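Local structure of ADP compounds hydrolase NudE (Escherichia coli, 1VHZ) at residues 53-58 with 176-181; 60-65 with 158-163; 126-131 with 172-177. The protein is a homodimeric Nudix hydrolase that uses magnesium or another divalent cation to split ADP-ribose into AMP and ribose 5-phosphate and also acts on NADH, Ap3A and Ap2A. All blocks are in the same frame, centred on the assembly; numbering follows the deposited sequence.

Along the chain, strand 51-58 comes first, and contact 1 joins it to helix 169-184 near the C terminus. This closes the longest loop of the three. Contact 2 starts on the next strand, 61-69, and closes on the 3-10 turn at 158-163, so it lies wholly within the span of contact 1. Contact 3 starts later, on strand 125-136, and returns to the same helix. Its segments alternate with those of contact 2, so these two cross. Contacts 1 and 3 share F176 and L177. Together the contacts tie three strands of the mixed Nudix sheet to the C-terminal helix and to the turn preceding it.

Contact 1: residues 53-58 with 176-181; sequences MIVPIV and FLVREW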
loop_
_atom_site.group_PDB
_atom_site.type_symbol
_atom_site.label_atom_id
_atom_site.label_comp_id
_atom_site.label_asym_id
_atom_site.label_seq_id
_atom_site.Cartn_x
_atom_site.Cartn_y
_atom_site.Cartn_z
ATOM N N MET A 53 8.233 9.658 -0.014
ATOM C CA MET A 53 9.159 8.515 -0.073
ATOM C C MET A 53 10.241 8.935 -1.076
ATOM O O MET A 53 9.911 9.461 -2.140
ATOM C CB MET A 53 8.485 7.207 -0.439
ATOM C CG MET A 53 9.366 6.228 -1.222
ATOM S SD MET A 53 8.555 4.634 -1.572
ATOM C CE MET A 53 6.859 5.198 -1.648
ATOM N N ILE A 54 11.496 8.780 -0.700
ATOM C CA ILE A 54 12.589 9.206 -1.563
ATOM C C ILE A 54 13.432 8.051 -2.071
ATOM O O ILE A 54 13.828 7.155 -1.334
ATOM C CB ILE A 54 13.546 10.179 -0.830
ATOM C CG1 ILE A 54 12.758 11.258 -0.107
ATOM C CG2 ILE A 54 14.528 10.805 -1.813
ATOM C CD1 ILE A 54 12.351 10.883 1.298
ATOM N N VAL A 55 13.684 8.092 -3.362
ATOM C CA VAL A 55 14.476 7.112 -4.062
ATOM C C VAL A 55 15.746 7.783 -4.601
ATOM O O VAL A 55 15.760 8.329 -5.701
ATOM C CB VAL A 55 13.668 6.490 -5.219
ATOM C CG1 VAL A 55 14.497 5.454 -5.954
ATOM C CG2 VAL A 55 12.377 5.834 -4.690
ATOM N N PRO A 56 16.818 7.708 -3.829
ATOM C CA PRO A 56 18.101 8.268 -4.186
ATOM C C PRO A 56 18.891 7.362 -5.115
ATOM O O PRO A 56 18.945 6.141 -4.945
ATOM C CB PRO A 56 18.838 8.440 -2.871
ATOM C CG PRO A 56 17.929 7.951 -1.803
ATOM C CD PRO A 56 16.888 7.095 -2.472
ATOM N N ILE A 57 19.443 7.961 -6.157
ATOM C CA ILE A 57 20.276 7.269 -7.136
ATOM C C ILE A 57 21.645 7.955 -7.169
ATOM O O ILE A 57 21.665 9.190 -7.310
ATOM C CB ILE A 57 19.676 7.352 -8.556
ATOM C CG1 ILE A 57 18.298 6.709 -8.591
ATOM C CG2 ILE A 57 20.628 6.722 -9.573
ATOM C CD1 ILE A 57 17.506 6.833 -9.854
ATOM N N VAL A 58 22.718 7.230 -6.930
ATOM C CA VAL A 58 24.075 7.760 -6.979
ATOM C C VAL A 58 24.991 6.713 -7.618
ATOM O O VAL A 58 24.850 5.523 -7.357
ATOM C CB VAL A 58 24.622 8.234 -5.639
ATOM C CG1 VAL A 58 24.343 7.247 -4.526
ATOM C CG2 VAL A 58 26.144 8.493 -5.701
ATOM N N PHE A 176 8.917 -0.036 -9.499
ATOM C CA PHE A 176 8.425 -0.106 -10.868
ATOM C C PHE A 176 8.229 1.286 -11.475
ATOM O O PHE A 176 8.464 1.455 -12.671
ATOM C CB PHE A 176 7.090 -0.874 -10.907
ATOM C CG PHE A 176 7.190 -2.374 -10.928
ATOM C CD1 PHE A 176 6.807 -3.127 -9.839
ATOM C CD2 PHE A 176 7.647 -3.040 -12.065
ATOM C CE1 PHE A 176 6.850 -4.516 -9.866
ATOM C CE2 PHE A 176 7.713 -4.426 -12.091
ATOM C CZ PHE A 176 7.313 -5.172 -10.992
ATOM N N LEU A 177 7.796 2.283 -10.711
ATOM C CA LEU A 177 7.603 3.629 -11.256
ATOM C C LEU A 177 8.935 4.277 -11.617
ATOM O O LEU A 177 9.061 4.923 -12.656
ATOM C CB LEU A 177 6.801 4.515 -10.295
ATOM C CG LEU A 177 5.307 4.136 -10.185
ATOM C CD1 LEU A 177 4.711 4.694 -8.905
ATOM C CD2 LEU A 177 4.523 4.581 -11.412
ATOM N N VAL A 178 9.962 4.071 -10.796
ATOM C CA VAL A 178 11.286 4.628 -11.074
ATOM C C VAL A 178 11.911 3.966 -12.290
ATOM O O VAL A 178 12.532 4.582 -13.162
ATOM C CB VAL A 178 12.171 4.482 -9.824
ATOM C CG1 VAL A 178 13.621 4.825 -10.167
ATOM C CG2 VAL A 178 11.646 5.399 -8.713
ATOM N N ARG A 179 11.742 2.648 -12.390
ATOM C CA ARG A 179 12.263 1.910 -13.549
ATOM C C ARG A 179 11.602 2.419 -14.830
ATOM O O ARG A 179 12.288 2.563 -15.840
ATOM C CB ARG A 179 11.967 0.433 -13.366
ATOM C CG ARG A 179 12.553 -0.467 -14.493
ATOM C CD ARG A 179 11.600 -1.630 -14.544
ATOM N NE ARG A 179 12.019 -2.911 -15.019
ATOM C CZ ARG A 179 11.066 -3.817 -15.339
ATOM N NH1 ARG A 179 11.409 -5.010 -15.777
ATOM N NH2 ARG A 179 9.782 -3.476 -15.203
ATOM N N GLU A 180 10.284 2.670 -14.804
ATOM C CA GLU A 180 9.611 3.194 -15.987
ATOM C C GLU A 180 10.219 4.561 -16.354
ATOM O O GLU A 180 10.540 4.814 -17.502
ATOM C CB GLU A 180 8.127 3.438 -15.783
ATOM C CG GLU A 180 7.116 2.441 -16.160
ATOM C CD GLU A 180 7.437 1.431 -17.223
ATOM O OE1 GLU A 180 7.161 1.684 -18.409
ATOM O OE2 GLU A 180 7.961 0.348 -16.870
ATOM N N TRP A 181 10.358 5.402 -15.325
ATOM C CA TRP A 181 10.934 6.731 -15.536
ATOM C C TRP A 181 12.354 6.638 -16.084
ATOM O O TRP A 181 12.748 7.393 -16.977
ATOM C CB TRP A 181 10.882 7.490 -14.221
ATOM C CG TRP A 181 11.483 8.860 -14.230
ATOM C CD1 TRP A 181 10.927 10.012 -14.718
ATOM C CD2 TRP A 181 12.756 9.216 -13.678
ATOM N NE1 TRP A 181 11.788 11.068 -14.489
ATOM C CE2 TRP A 181 12.911 10.609 -13.852
ATOM C CE3 TRP A 181 13.770 8.486 -13.046
ATOM C CZ2 TRP A 181 14.058 11.286 -13.451
ATOM C CZ3 TRP A 181 14.910 9.168 -12.636
ATOM C CH2 TRP A 181 15.044 10.551 -12.842
#
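V55 and V178 both turn CG1 anti to the backbone N, which leaves CG2 of V178 facing the branched end of V55. This one methyl does most of the touching. V178 CG2 is 4.0 Å from V55 CG1 and 4.1 Å from V55 CG2. It therefore rests across the fork of the other valine, and the two side chains run alongside each other, pointing opposite ways.

I57 reaches the helix by extension. Its CD1 is anti to CA (chi2 173°), which stretches the longer branch toward the helix. I57 CD1 lies 4.4 Å from V178 CG1 and 4.5 Å from W181 CZ3. The methyl meets the tryptophan at the ring edge, near the ring plane, and not over a face.

V55 and I57 are two residues apart on the strand, so both point to the same side. V178 and W181 are three apart on the helix and also share a side. The helix stays regular here, with E180 N hydrogen-bonded to F176 O at 3.1 Å. No hydrogen bond crosses the contact, and the two short axes come no closer than 10.9 Å. They cross at -45°. The contact is a light apolar one between a sheet face and a helix.

The strand is held from both flanks. V55 pairs by backbone hydrogen bonds with V129 and A131 of strand 125-136, and the side chains of V55 and I57 touch L62 of strand 61-69. V178 and W181 also pack on L112 of strand 104-116. Away from the strand, R179 and E180 form reciprocal salt bridges with E180 and R179 of the second subunit, so helix 169-184 lies between its own sheet and the dimer partner.

Contact 2: residues 60-65 with 158-163; sequences DHLILI and MDLLED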
loop_
_atom_site.group_PDB
_atom_site.type_symbol
_atom_site.label_atom_id
_atom_site.label_comp_id
_atom_site.label_asym_id
_atom_site.label_seq_id
_atom_site.Cartn_x
_atom_site.Cartn_y
_atom_site.Cartn_z
ATOM N N ASP A 60 24.977 4.984 -10.407
ATOM C CA ASP A 60 24.230 3.850 -10.889
ATOM C C ASP A 60 23.730 2.870 -9.850
ATOM O O ASP A 60 23.509 1.687 -10.135
ATOM C CB ASP A 60 25.064 3.121 -11.973
ATOM C CG ASP A 60 24.860 3.891 -13.283
ATOM O OD1 ASP A 60 25.652 4.827 -13.511
ATOM O OD2 ASP A 60 23.895 3.567 -14.004
ATOM N N HIS A 61 23.526 3.316 -8.617
ATOM C CA HIS A 61 23.011 2.488 -7.562
ATOM C C HIS A 61 21.843 3.227 -6.872
ATOM O O HIS A 61 21.752 4.443 -6.853
ATOM C CB HIS A 61 24.037 2.144 -6.467
ATOM C CG HIS A 61 25.074 1.140 -6.881
ATOM N ND1 HIS A 61 26.028 1.410 -7.845
ATOM C CD2 HIS A 61 25.314 -0.131 -6.469
ATOM C CE1 HIS A 61 26.791 0.346 -8.019
ATOM N NE2 HIS A 61 26.391 -0.596 -7.180
ATOM N N LEU A 62 20.924 2.426 -6.377
ATOM C CA LEU A 62 19.819 2.919 -5.568
ATOM C C LEU A 62 20.403 2.982 -4.137
ATOM O O LEU A 62 21.328 2.196 -3.872
ATOM C CB LEU A 62 18.722 1.865 -5.525
ATOM C CG LEU A 62 17.435 2.017 -6.289
ATOM C CD1 LEU A 62 17.498 3.021 -7.411
ATOM C CD2 LEU A 62 16.950 0.662 -6.789
ATOM N N ILE A 63 19.934 3.860 -3.300
ATOM C CA ILE A 63 20.375 3.900 -1.914
ATOM C C ILE A 63 19.152 3.435 -1.082
ATOM O O ILE A 63 18.159 4.158 -1.071
ATOM C CB ILE A 63 20.791 5.259 -1.345
ATOM C CG1 ILE A 63 21.922 5.917 -2.131
ATOM C CG2 ILE A 63 21.215 5.058 0.116
ATOM C CD1 ILE A 63 23.174 5.078 -2.251
ATOM N N LEU A 64 19.230 2.264 -0.487
ATOM C CA LEU A 64 18.112 1.748 0.308
ATOM C C LEU A 64 18.500 1.856 1.782
ATOM O O LEU A 64 19.690 2.013 2.045
ATOM C CB LEU A 64 17.902 0.258 0.052
ATOM C CG LEU A 64 17.479 -0.259 -1.316
ATOM C CD1 LEU A 64 16.124 0.288 -1.718
ATOM C CD2 LEU A 64 18.503 0.030 -2.393
ATOM N N ILE A 65 17.530 1.724 2.683
ATOM C CA ILE A 65 17.824 1.741 4.095
ATOM C C ILE A 65 17.145 0.557 4.803
ATOM O O ILE A 65 16.188 -0.007 4.291
ATOM C CB ILE A 65 17.410 3.036 4.813
ATOM C CG1 ILE A 65 15.948 3.365 4.484
ATOM C CG2 ILE A 65 18.316 4.204 4.433
ATOM C CD1 ILE A 65 15.281 4.261 5.485
ATOM N N MET A 158 15.342 -4.962 -10.187
ATOM C CA MET A 158 14.263 -5.915 -10.069
ATOM C C MET A 158 14.594 -7.071 -9.160
ATOM O O MET A 158 13.645 -7.692 -8.649
ATOM C CB MET A 158 13.739 -6.369 -11.447
ATOM C CG MET A 158 13.249 -5.202 -12.319
ATOM S SD MET A 158 12.507 -3.816 -11.407
ATOM C CE MET A 158 10.913 -4.480 -11.000
ATOM N N ASP A 159 15.861 -7.369 -8.832
ATOM C CA ASP A 159 16.137 -8.464 -7.893
ATOM C C ASP A 159 15.565 -8.146 -6.509
ATOM O O ASP A 159 15.396 -9.065 -5.681
ATOM C CB ASP A 159 17.620 -8.747 -7.744
ATOM C CG ASP A 159 18.368 -9.104 -8.999
ATOM O OD1 ASP A 159 17.728 -9.417 -10.021
ATOM O OD2 ASP A 159 19.621 -9.059 -8.982
ATOM N N LEU A 160 15.265 -6.883 -6.187
ATOM C CA LEU A 160 14.716 -6.538 -4.878
ATOM C C LEU A 160 13.409 -7.264 -4.573
ATOM O O LEU A 160 13.055 -7.490 -3.409
ATOM C CB LEU A 160 14.506 -5.024 -4.749
ATOM C CG LEU A 160 15.774 -4.198 -4.436
ATOM C CD1 LEU A 160 15.552 -2.741 -4.786
ATOM C CD2 LEU A 160 16.174 -4.365 -2.969
ATOM N N LEU A 161 12.681 -7.693 -5.593
ATOM C CA LEU A 161 11.441 -8.435 -5.504
ATOM C C LEU A 161 11.626 -9.853 -4.986
ATOM O O LEU A 161 10.629 -10.573 -4.807
ATOM C CB LEU A 161 10.801 -8.505 -6.910
ATOM C CG LEU A 161 9.777 -7.456 -7.305
ATOM C CD1 LEU A 161 9.761 -6.235 -6.417
ATOM C CD2 LEU A 161 9.909 -7.073 -8.778
ATOM N N GLU A 162 12.868 -10.310 -4.824
ATOM C CA GLU A 162 13.142 -11.633 -4.281
ATOM C C GLU A 162 13.428 -11.519 -2.785
ATOM O O GLU A 162 13.675 -12.508 -2.092
ATOM C CB GLU A 162 14.290 -12.327 -5.003
ATOM C CG GLU A 162 13.949 -12.713 -6.445
ATOM C CD GLU A 162 12.788 -13.689 -6.509
ATOM O OE1 GLU A 162 12.131 -13.771 -7.560
ATOM O OE2 GLU A 162 12.505 -14.390 -5.506
ATOM N N ASP A 163 13.423 -10.284 -2.270
ATOM C CA ASP A 163 13.650 -10.100 -0.830
ATOM C C ASP A 163 12.343 -9.765 -0.132
ATOM O O ASP A 163 11.812 -8.658 -0.269
ATOM C CB ASP A 163 14.663 -8.976 -0.576
ATOM C CG ASP A 163 15.095 -8.897 0.865
ATOM O OD1 ASP A 163 16.119 -8.223 1.123
ATOM O OD2 ASP A 163 14.446 -9.497 1.756
#
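L62 and L64 sit on an extended strand, while L160 sits on a short 3-10 turn with the i to i+3 hydrogen bonding of that helix type. D163 N is 3.0 Å from L160 O, and the same pattern links L161 N to M158 O and E162 N to D159 O. The two backbones stay well apart. The nearest CA atoms, those of L64 and L160, are 10.3 Å from each other, so side chains alone span the gap.

L160 supplies the turn's side of the contact through a single methyl. Its CG lies beside the backbone N (chi1 -79°), and a nearly extended chi2 of 161° carries CD1 on to the strand. L160 CD1 is 4.2 Å from L62 CD2 and 4.3 Å from L64 CD1. It thus touches both leucines. The side chain of L160 meets that of L62 at a slant, methyl to methyl.

In the Nudix fold the mixed sheet is sandwiched between helices, and residues alternate between its two faces. L62 and L64 belong to the face that also receives helix 169-184 in contact 1. I63 between them packs on P56 and V58 of the neighbouring strand 51-58. On its other flank strand 61-69 pairs with 149-153, where W152 touches both L64 and L160. F166 adds a further apolar surface to L160, and M157 adds one to L62. All three touching leucines are buried.

The turn is also fixed by polar bonds away from the leucines. D163 OD2 accepts from the backbone N of D165. The backbone O of L161 accepts from N167 ND2 and also from K113 NZ of the second subunit, while M158 and L161 lean on L175 of helix 169-184.

Contact 3: residues 126-131 with 172-177; sequences MNIVVA and VSALFL
I128 meets two helix residues, mainly through CD1. This methyl lies 3.7 Å from L177 CD1 and 4.2 Å from A174 CB. I128 CG2 is 4.3 Å from A174 CB, so the alanine sits against both methyls. I128 CD1 also reaches the helix backbone, 4.0 Å from A174 CA. The I128 side chain runs roughly perpendicular to that of L177, and they meet through their end methyls.

I128 gets there with CG1 beside the backbone N (chi1 -61°) and CD1 extended beyond it (chi2 165°). The next turn of the helix, closed by the hydrogen bond from L177 N to S173 O, brings L177 alongside A174.

Outside this first shell, M53 of strand 51-58 touches both I128 and A174. The backbone of I128 is hydrogen-bonded to L112 and K113 of strand 104-116. V129 and A131 on the same strand point to the opposite face of the sheet and pack on helix 90-102 of the Nudix box. The strand thus lies inside the Nudix alpha/beta/alpha sandwich, with helix 169-184 on its other face. S173 OG is hydrogen-bonded to A169 O and to S173 OG of the second subunit, and L177 packs on F176 of that subunit.

Across the two segments only carbon meets carbon. The contact therefore rests on shape and exclusion of water, and no directional bond sets the rotation of its side chains.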
loop_
_atom_site.group_PDB
_atom_site.type_symbol
_atom_site.label_atom_id
_atom_site.label_comp_id
_atom_site.label_asym_id
_atom_site.label_seq_id
_atom_site.Cartn_x
_atom_site.Cartn_y
_atom_site.Cartn_z
ATOM N N MET A 126 0.888 9.222 -0.408
ATOM C CA MET A 126 2.339 9.065 -0.432
ATOM C C MET A 126 2.910 9.650 -1.714
ATOM O O MET A 126 2.522 9.281 -2.826
ATOM C CB MET A 126 2.672 7.595 -0.244
ATOM C CG MET A 126 4.115 7.202 -0.549
ATOM S SD MET A 126 5.262 7.944 0.611
ATOM C CE MET A 126 5.089 6.852 2.019
ATOM N N ASN A 127 3.835 10.591 -1.584
ATOM C CA ASN A 127 4.451 11.209 -2.753
ATOM C C ASN A 127 5.813 10.563 -3.002
ATOM O O ASN A 127 6.646 10.541 -2.087
ATOM C CB ASN A 127 4.603 12.728 -2.573
ATOM C CG ASN A 127 3.260 13.417 -2.354
ATOM O OD1 ASN A 127 2.597 13.808 -3.299
ATOM N ND2 ASN A 127 2.838 13.540 -1.094
ATOM N N ILE A 128 6.000 10.028 -4.204
ATOM C CA ILE A 128 7.261 9.388 -4.570
ATOM C C ILE A 128 8.190 10.353 -5.273
ATOM O O ILE A 128 7.867 10.970 -6.300
ATOM C CB ILE A 128 7.002 8.151 -5.468
ATOM C CG1 ILE A 128 6.160 7.139 -4.673
ATOM C CG2 ILE A 128 8.312 7.528 -5.910
ATOM C CD1 ILE A 128 5.535 6.059 -5.542
ATOM N N VAL A 129 9.376 10.566 -4.709
ATOM C CA VAL A 129 10.333 11.495 -5.306
ATOM C C VAL A 129 11.661 10.812 -5.623
ATOM O O VAL A 129 12.144 10.048 -4.782
ATOM C CB VAL A 129 10.607 12.658 -4.322
ATOM C CG1 VAL A 129 11.673 13.607 -4.854
ATOM C CG2 VAL A 129 9.353 13.433 -3.981
ATOM N N VAL A 130 12.268 11.120 -6.762
ATOM C CA VAL A 130 13.585 10.551 -7.097
ATOM C C VAL A 130 14.638 11.634 -6.823
ATOM O O VAL A 130 14.427 12.784 -7.210
ATOM C CB VAL A 130 13.697 10.142 -8.574
ATOM C CG1 VAL A 130 15.069 9.519 -8.885
ATOM C CG2 VAL A 130 12.590 9.179 -8.934
ATOM N N ALA A 131 15.694 11.283 -6.119
ATOM C CA ALA A 131 16.772 12.173 -5.758
ATOM C C ALA A 131 18.091 11.826 -6.449
ATOM O O ALA A 131 18.551 10.672 -6.356
ATOM C CB ALA A 131 17.055 12.034 -4.257
ATOM N N VAL A 172 7.301 -1.555 -3.661
ATOM C CA VAL A 172 7.176 -2.193 -4.992
ATOM C C VAL A 172 6.641 -1.227 -6.027
ATOM O O VAL A 172 7.159 -1.132 -7.139
ATOM C CB VAL A 172 6.340 -3.470 -4.881
ATOM C CG1 VAL A 172 5.964 -4.052 -6.228
ATOM C CG2 VAL A 172 7.106 -4.534 -4.058
ATOM N N SER A 173 5.599 -0.453 -5.676
ATOM C CA SER A 173 5.064 0.548 -6.588
ATOM C C SER A 173 6.173 1.523 -7.007
ATOM O O SER A 173 6.340 1.796 -8.186
ATOM C CB SER A 173 3.990 1.409 -5.871
ATOM O OG SER A 173 2.831 0.648 -5.658
ATOM N N ALA A 174 6.924 2.020 -6.017
ATOM C CA ALA A 174 8.000 2.953 -6.273
ATOM C C ALA A 174 9.057 2.360 -7.205
ATOM O O ALA A 174 9.524 3.028 -8.124
ATOM C CB ALA A 174 8.672 3.401 -4.970
ATOM N N LEU A 175 9.478 1.135 -6.915
ATOM C CA LEU A 175 10.489 0.451 -7.699
ATOM C C LEU A 175 10.124 0.418 -9.182
ATOM O O LEU A 175 10.901 0.839 -10.023
ATOM C CB LEU A 175 10.638 -0.988 -7.175
ATOM C CG LEU A 175 11.724 -1.803 -7.860
ATOM C CD1 LEU A 175 13.106 -1.276 -7.480
ATOM C CD2 LEU A 175 11.571 -3.285 -7.559
ATOM N N PHE A 176 8.917 -0.036 -9.499
ATOM C CA PHE A 176 8.425 -0.106 -10.868
ATOM C C PHE A 176 8.229 1.286 -11.475
ATOM O O PHE A 176 8.464 1.455 -12.671
ATOM C CB PHE A 176 7.090 -0.874 -10.907
ATOM C CG PHE A 176 7.190 -2.374 -10.928
ATOM C CD1 PHE A 176 6.807 -3.127 -9.839
ATOM C CD2 PHE A 176 7.647 -3.040 -12.065
ATOM C CE1 PHE A 176 6.850 -4.516 -9.866
ATOM C CE2 PHE A 176 7.713 -4.426 -12.091
ATOM C CZ PHE A 176 7.313 -5.172 -10.992
ATOM N N LEU A 177 7.796 2.283 -10.711
ATOM C CA LEU A 177 7.603 3.629 -11.256
ATOM C C LEU A 177 8.935 4.277 -11.617
ATOM O O LEU A 177 9.061 4.923 -12.656
ATOM C CB LEU A 177 6.801 4.515 -10.295
ATOM C CG LEU A 177 5.307 4.136 -10.185
ATOM C CD1 LEU A 177 4.711 4.694 -8.905
ATOM C CD2 LEU A 177 4.523 4.581 -11.412
#